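Long-range contacts in transcriptional regulator (Pseudomonas aeruginosa, PDB 2WUI), which represses transcription as a TetR-family regulator with a key part in antibiotic resistance, probably by binding DNA through a helix-turn-helix motif: residues 58-63 with 120-125; 80-85 with 147-152. All blocks are in the same frame, centred on the assembly; numbering follows the deposited sequence.

Contact 1. Residues 58-63 with 120-125; sequences VCLAMC and EPLLRR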
loop_
_atom_site.group_PDB
_atom_site.type_symbol
_atom_site.label_atom_id
_atom_site.label_comp_id
_atom_site.label_asym_id
_atom_site.label_seq_id
_atom_site.Cartn_x
_atom_site.Cartn_y
_atom_site.Cartn_z
ATOM N N VAL A 58 5.074 4.414 -27.992
ATOM C CA VAL A 58 3.640 4.228 -28.015
ATOM C C VAL A 58 3.146 4.309 -26.586
ATOM O O VAL A 58 2.017 4.702 -26.321
ATOM C CB VAL A 58 3.257 2.848 -28.599
ATOM C CG1 VAL A 58 2.964 1.865 -27.483
ATOM C CG2 VAL A 58 2.052 2.966 -29.505
ATOM N N CYS A 59 4.007 3.937 -25.654
ATOM C CA CYS A 59 3.565 3.763 -24.283
ATOM C C CYS A 59 3.454 5.068 -23.515
ATOM O O CYS A 59 2.465 5.319 -22.813
ATOM C CB CYS A 59 4.504 2.838 -23.545
ATOM S SG CYS A 59 3.719 2.305 -22.061
ATOM N N LEU A 60 4.497 5.881 -23.629
ATOM C CA LEU A 60 4.479 7.232 -23.104
ATOM C C LEU A 60 3.265 7.952 -23.659
ATOM O O LEU A 60 2.540 8.616 -22.922
ATOM C CB LEU A 60 5.757 7.969 -23.494
ATOM C CG LEU A 60 7.049 7.408 -22.903
ATOM C CD1 LEU A 60 8.208 8.315 -23.244
ATOM C CD2 LEU A 60 6.917 7.275 -21.407
ATOM N N ALA A 61 3.034 7.798 -24.958
ATOM C CA ALA A 61 1.890 8.430 -25.609
ATOM C C ALA A 61 0.564 7.947 -25.038
ATOM O O ALA A 61 -0.347 8.751 -24.832
ATOM C CB ALA A 61 1.938 8.222 -27.108
ATOM N N MET A 62 0.447 6.650 -24.773
ATOM C CA MET A 62 -0.770 6.135 -24.135
ATOM C C MET A 62 -0.988 6.734 -22.742
ATOM O O MET A 62 -2.123 6.964 -22.324
ATOM C CB MET A 62 -0.758 4.605 -24.066
ATOM C CG MET A 62 -1.311 4.033 -22.769
ATOM S SD MET A 62 -1.287 2.232 -22.791
ATOM C CE MET A 62 -0.661 1.854 -21.136
ATOM N N CYS A 63 0.109 6.988 -22.036
ATOM C CA CYS A 63 0.042 7.544 -20.695
ATOM C C CYS A 63 -0.388 8.999 -20.701
ATOM O O CYS A 63 -1.014 9.466 -19.746
ATOM C CB CYS A 63 1.397 7.419 -19.994
ATOM S SG CYS A 63 1.652 5.831 -19.140
ATOM N N GLU A 120 12.901 3.159 -18.116
ATOM C CA GLU A 120 13.293 4.345 -17.356
ATOM C C GLU A 120 12.315 5.501 -17.559
ATOM O O GLU A 120 11.836 6.095 -16.590
ATOM C CB GLU A 120 14.708 4.793 -17.723
ATOM C CG GLU A 120 15.211 5.980 -16.941
ATOM C CD GLU A 120 15.441 5.661 -15.477
ATOM O OE1 GLU A 120 15.582 4.455 -15.155
ATOM O OE2 GLU A 120 15.485 6.617 -14.659
ATOM N N PRO A 121 12.001 5.811 -18.826
ATOM C CA PRO A 121 11.101 6.922 -19.169
ATOM C C PRO A 121 9.710 6.716 -18.585
ATOM O O PRO A 121 9.005 7.688 -18.291
ATOM C CB PRO A 121 11.018 6.852 -20.699
ATOM C CG PRO A 121 12.175 6.019 -21.117
ATOM C CD PRO A 121 12.406 5.048 -20.013
ATOM N N LEU A 122 9.320 5.453 -18.453
ATOM C CA LEU A 122 8.041 5.099 -17.865
ATOM C C LEU A 122 8.110 5.404 -16.396
ATOM O O LEU A 122 7.234 6.055 -15.836
ATOM C CB LEU A 122 7.771 3.607 -18.031
ATOM C CG LEU A 122 7.139 3.222 -19.364
ATOM C CD1 LEU A 122 6.538 4.451 -19.993
ATOM C CD2 LEU A 122 8.149 2.602 -20.273
ATOM N N LEU A 123 9.174 4.910 -15.784
ATOM C CA LEU A 123 9.420 5.122 -14.380
ATOM C C LEU A 123 9.373 6.606 -14.098
ATOM O O LEU A 123 8.647 7.048 -13.220
ATOM C CB LEU A 123 10.778 4.541 -14.007
ATOM C CG LEU A 123 10.900 4.120 -12.543
ATOM C CD1 LEU A 123 12.262 3.468 -12.268
ATOM C CD2 LEU A 123 10.631 5.310 -11.597
ATOM N N ARG A 124 10.123 7.384 -14.866
ATOM C CA ARG A 124 10.169 8.821 -14.648
ATOM C C ARG A 124 8.771 9.428 -14.733
ATOM O O ARG A 124 8.360 10.175 -13.848
ATOM C CB ARG A 124 11.106 9.496 -15.656
ATOM C CG ARG A 124 12.598 9.206 -15.456
ATOM C CD ARG A 124 13.343 10.352 -14.743
ATOM N NE ARG A 124 14.679 10.569 -15.318
ATOM C CZ ARG A 124 15.618 11.369 -14.806
ATOM N NH1 ARG A 124 16.789 11.487 -15.427
ATOM N NH2 ARG A 124 15.398 12.043 -13.678
ATOM N N ARG A 125 8.044 9.101 -15.793
ATOM C CA ARG A 125 6.715 9.665 -15.991
ATOM C C ARG A 125 5.887 9.482 -14.729
ATOM O O ARG A 125 5.409 10.446 -14.140
ATOM C CB ARG A 125 6.013 8.979 -17.158
ATOM C CG ARG A 125 5.060 9.885 -17.914
ATOM C CD ARG A 125 5.846 10.926 -18.710
ATOM N NE ARG A 125 5.107 11.376 -19.889
ATOM C CZ ARG A 125 5.675 11.731 -21.042
ATOM N NH1 ARG A 125 4.923 12.120 -22.066
ATOM N NH2 ARG A 125 6.996 11.690 -21.178
#

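Contact 2. Residues 80-85 with 147-152; sequences PALDIL and RGELPA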
loop_
_atom_site.group_PDB
_atom_site.type_symbol
_atom_site.label_atom_id
_atom_site.label_comp_id
_atom_site.label_asym_id
_atom_site.label_seq_id
_atom_site.Cartn_x
_atom_site.Cartn_y
_atom_site.Cartn_z
ATOM N N PRO A 80 -13.399 26.658 0.791
ATOM C CA PRO A 80 -12.246 26.353 1.650
ATOM C C PRO A 80 -11.205 25.538 0.874
ATOM O O PRO A 80 -11.567 24.771 -0.031
ATOM C CB PRO A 80 -12.847 25.497 2.765
ATOM C CG PRO A 80 -14.317 25.719 2.698
ATOM C CD PRO A 80 -14.640 26.037 1.273
ATOM N N ALA A 81 -9.930 25.690 1.206
ATOM C CA ALA A 81 -8.914 24.973 0.462
ATOM C C ALA A 81 -9.090 23.473 0.662
ATOM O O ALA A 81 -8.801 22.681 -0.233
ATOM C CB ALA A 81 -7.539 25.411 0.877
ATOM N N LEU A 82 -9.566 23.079 1.838
ATOM C CA LEU A 82 -9.781 21.666 2.103
ATOM C C LEU A 82 -10.967 21.139 1.312
ATOM O O LEU A 82 -11.072 19.938 1.071
ATOM C CB LEU A 82 -9.990 21.401 3.590
ATOM C CG LEU A 82 -8.783 21.374 4.538
ATOM C CD1 LEU A 82 -7.521 20.726 3.902
ATOM C CD2 LEU A 82 -8.496 22.756 5.091
ATOM N N ASP A 83 -11.870 22.026 0.913
ATOM C CA ASP A 83 -12.969 21.594 0.060
ATOM C C ASP A 83 -12.393 21.238 -1.292
ATOM O O ASP A 83 -12.824 20.274 -1.917
ATOM C CB ASP A 83 -14.066 22.656 -0.069
ATOM C CG ASP A 83 -15.186 22.489 0.980
ATOM O OD1 ASP A 83 -16.295 23.051 0.772
ATOM O OD2 ASP A 83 -14.963 21.794 2.001
ATOM N N ILE A 84 -11.393 21.997 -1.727
ATOM C CA ILE A 84 -10.670 21.656 -2.958
ATOM C C ILE A 84 -9.832 20.387 -2.792
ATOM O O ILE A 84 -9.888 19.485 -3.622
ATOM C CB ILE A 84 -9.721 22.779 -3.401
ATOM C CG1 ILE A 84 -10.498 24.060 -3.742
ATOM C CG2 ILE A 84 -8.882 22.312 -4.566
ATOM C CD1 ILE A 84 -9.673 25.346 -3.554
ATOM N N LEU A 85 -9.063 20.321 -1.710
ATOM C CA LEU A 85 -8.267 19.139 -1.413
ATOM C C LEU A 85 -9.108 17.865 -1.476
ATOM O O LEU A 85 -8.804 16.933 -2.218
ATOM C CB LEU A 85 -7.598 19.270 -0.044
ATOM C CG LEU A 85 -6.762 18.056 0.350
ATOM C CD1 LEU A 85 -5.806 17.703 -0.774
ATOM C CD2 LEU A 85 -6.009 18.292 1.648
ATOM N N ARG A 147 -4.978 30.566 5.202
ATOM C CA ARG A 147 -6.329 31.060 4.985
ATOM C C ARG A 147 -7.088 30.990 6.301
ATOM O O ARG A 147 -8.294 31.216 6.345
ATOM C CB ARG A 147 -7.020 30.187 3.925
ATOM C CG ARG A 147 -8.040 30.898 3.071
ATOM C CD ARG A 147 -8.461 30.063 1.855
ATOM N NE ARG A 147 -7.513 30.071 0.731
ATOM C CZ ARG A 147 -6.464 30.889 0.588
ATOM N NH1 ARG A 147 -6.183 31.820 1.495
ATOM N NH2 ARG A 147 -5.688 30.780 -0.490
ATOM N N GLY A 148 -6.381 30.654 7.372
ATOM C CA GLY A 148 -6.993 30.539 8.683
ATOM C C GLY A 148 -7.799 29.273 8.931
ATOM O O GLY A 148 -8.168 29.012 10.073
ATOM N N GLU A 149 -8.071 28.478 7.893
ATOM C CA GLU A 149 -8.824 27.231 8.075
ATOM C C GLU A 149 -8.138 26.169 8.961
ATOM O O GLU A 149 -8.796 25.200 9.356
ATOM C CB GLU A 149 -9.196 26.587 6.728
ATOM C CG GLU A 149 -9.785 27.536 5.678
ATOM C CD GLU A 149 -9.918 26.882 4.293
ATOM O OE1 GLU A 149 -9.853 25.627 4.221
ATOM O OE2 GLU A 149 -10.089 27.620 3.283
ATOM N N LEU A 150 -6.839 26.310 9.241
ATOM C CA LEU A 150 -6.119 25.317 10.066
ATOM C C LEU A 150 -5.056 25.948 10.980
ATOM O O LEU A 150 -4.515 27.010 10.677
ATOM C CB LEU A 150 -5.458 24.217 9.215
ATOM C CG LEU A 150 -6.236 23.233 8.324
ATOM C CD1 LEU A 150 -5.322 22.097 7.888
ATOM C CD2 LEU A 150 -7.482 22.668 8.993
ATOM N N PRO A 151 -4.735 25.280 12.095
ATOM C CA PRO A 151 -3.849 25.899 13.086
ATOM C C PRO A 151 -2.507 26.341 12.514
ATOM O O PRO A 151 -1.725 25.510 12.017
ATOM C CB PRO A 151 -3.574 24.776 14.090
ATOM C CG PRO A 151 -4.294 23.567 13.613
ATOM C CD PRO A 151 -5.226 23.957 12.510
ATOM N N ALA A 152 -2.213 27.634 12.605
ATOM C CA ALA A 152 -0.846 28.066 12.359
ATOM C C ALA A 152 -0.103 27.327 13.434
ATOM O O ALA A 152 -0.634 27.155 14.535
ATOM C CB ALA A 152 -0.701 29.554 12.545
#

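Contact 1. Residues 58-63 with 120-125
Leu60 and Leu122 mark the closest backbone approach of 58-63 and 120-125, two helical segments that run nearly parallel, inclined by 15° with their axes 10.3 Å apart. That spacing is bridged by side chains, chiefly by Leu60. Its CG lies anti to the carbonyl carbon (chi1 -65°) and 4.2 Å from Leu122 CD1, and the two methyls divide the work across the gap. CD1 touches Pro121 CB at 4.1 Å, the two side chains crossing at about a right angle, while CD2 lies 3.8 Å from the carbonyl oxygen Pro121 O. A leucine suits this place because its two methyls spread over the proline ring and the apolar edge of the neighbouring helix. In TetR-family repressors the helix that follows the DNA-binding motif leads into the ligand-binding domain; here helix 55-67 leans on the start of helix 120-146, consistent with a seam between the DNA-binding and ligand-binding domains. Deeper in, the small thiol of Cys59 meets the same leucine, SG to Leu122 CD1 4.1 Å, and Leu122 also touches Cys113. Chi2 (71°) bends the Arg125 chain at CD; farther out, one face of the guanidinium lies over Leu60 CB, with NH2 4.1 Å from Leu60 CD1. Its charge is met by Asp64, which forms a salt bridge with NH1.

Contact 2. Residues 80-85 with 147-152
Glu149 reaches across from the loop 147-152 to the first turn of helix 81-97 and takes hold of the backbone N-H of Ala81. The main bond, Ala81 N to Glu149 OE2, is 2.8 Å long with an angle of 152° at the hydrogen and uses the syn lone pair; a second, to OE1, is weak at 3.0 Å. A carboxylate suits this spot, since N-H groups of a first helical turn lack acceptors within their own helix, and its negative charge probably gains from the helix dipole. The residue at the N-cap itself is Pro80, whose side chain has no acceptor to offer, and its CB lies 3.3 Å from Glu149 OE1. The glutamate chain is extended beyond CG (chi2 171°), which carries CD out toward the helix start. Beside this tight polar grip the apolar part is sparser: Leu82 and Leu150 meet tip to tip, CD2 of Leu82 lying 4.0 Å from CG of Leu150. The outer side is solvent-facing, with Pro80 and Arg147 exposed. Inward, both leucines rest on Ala144 of helix 120-146, while Leu82 also packs on Leu196 and Leu150 on Leu199 of helix 185-201.

In the fold
From the N terminus the chain passes through the predicted helix-turn-helix region and enters helix 55-67, the first side of contact 1. It then runs on to the start of helix 81-97, the first side of contact 2, passes helix 101-110, and the first turns of helix 120-146 then close contact 1. The rest of that long helix leads to the loop 147-152, which closes contact 2. The segments therefore alternate, and the two closures cross rather than nest. Helix 120-146 links them: contact 1 joins its beginning to helix 55-67, and contact 2 ties the loop after its end to helix 81-97. Their centres lie 34 Å apart, on opposite sides of the chain's centre.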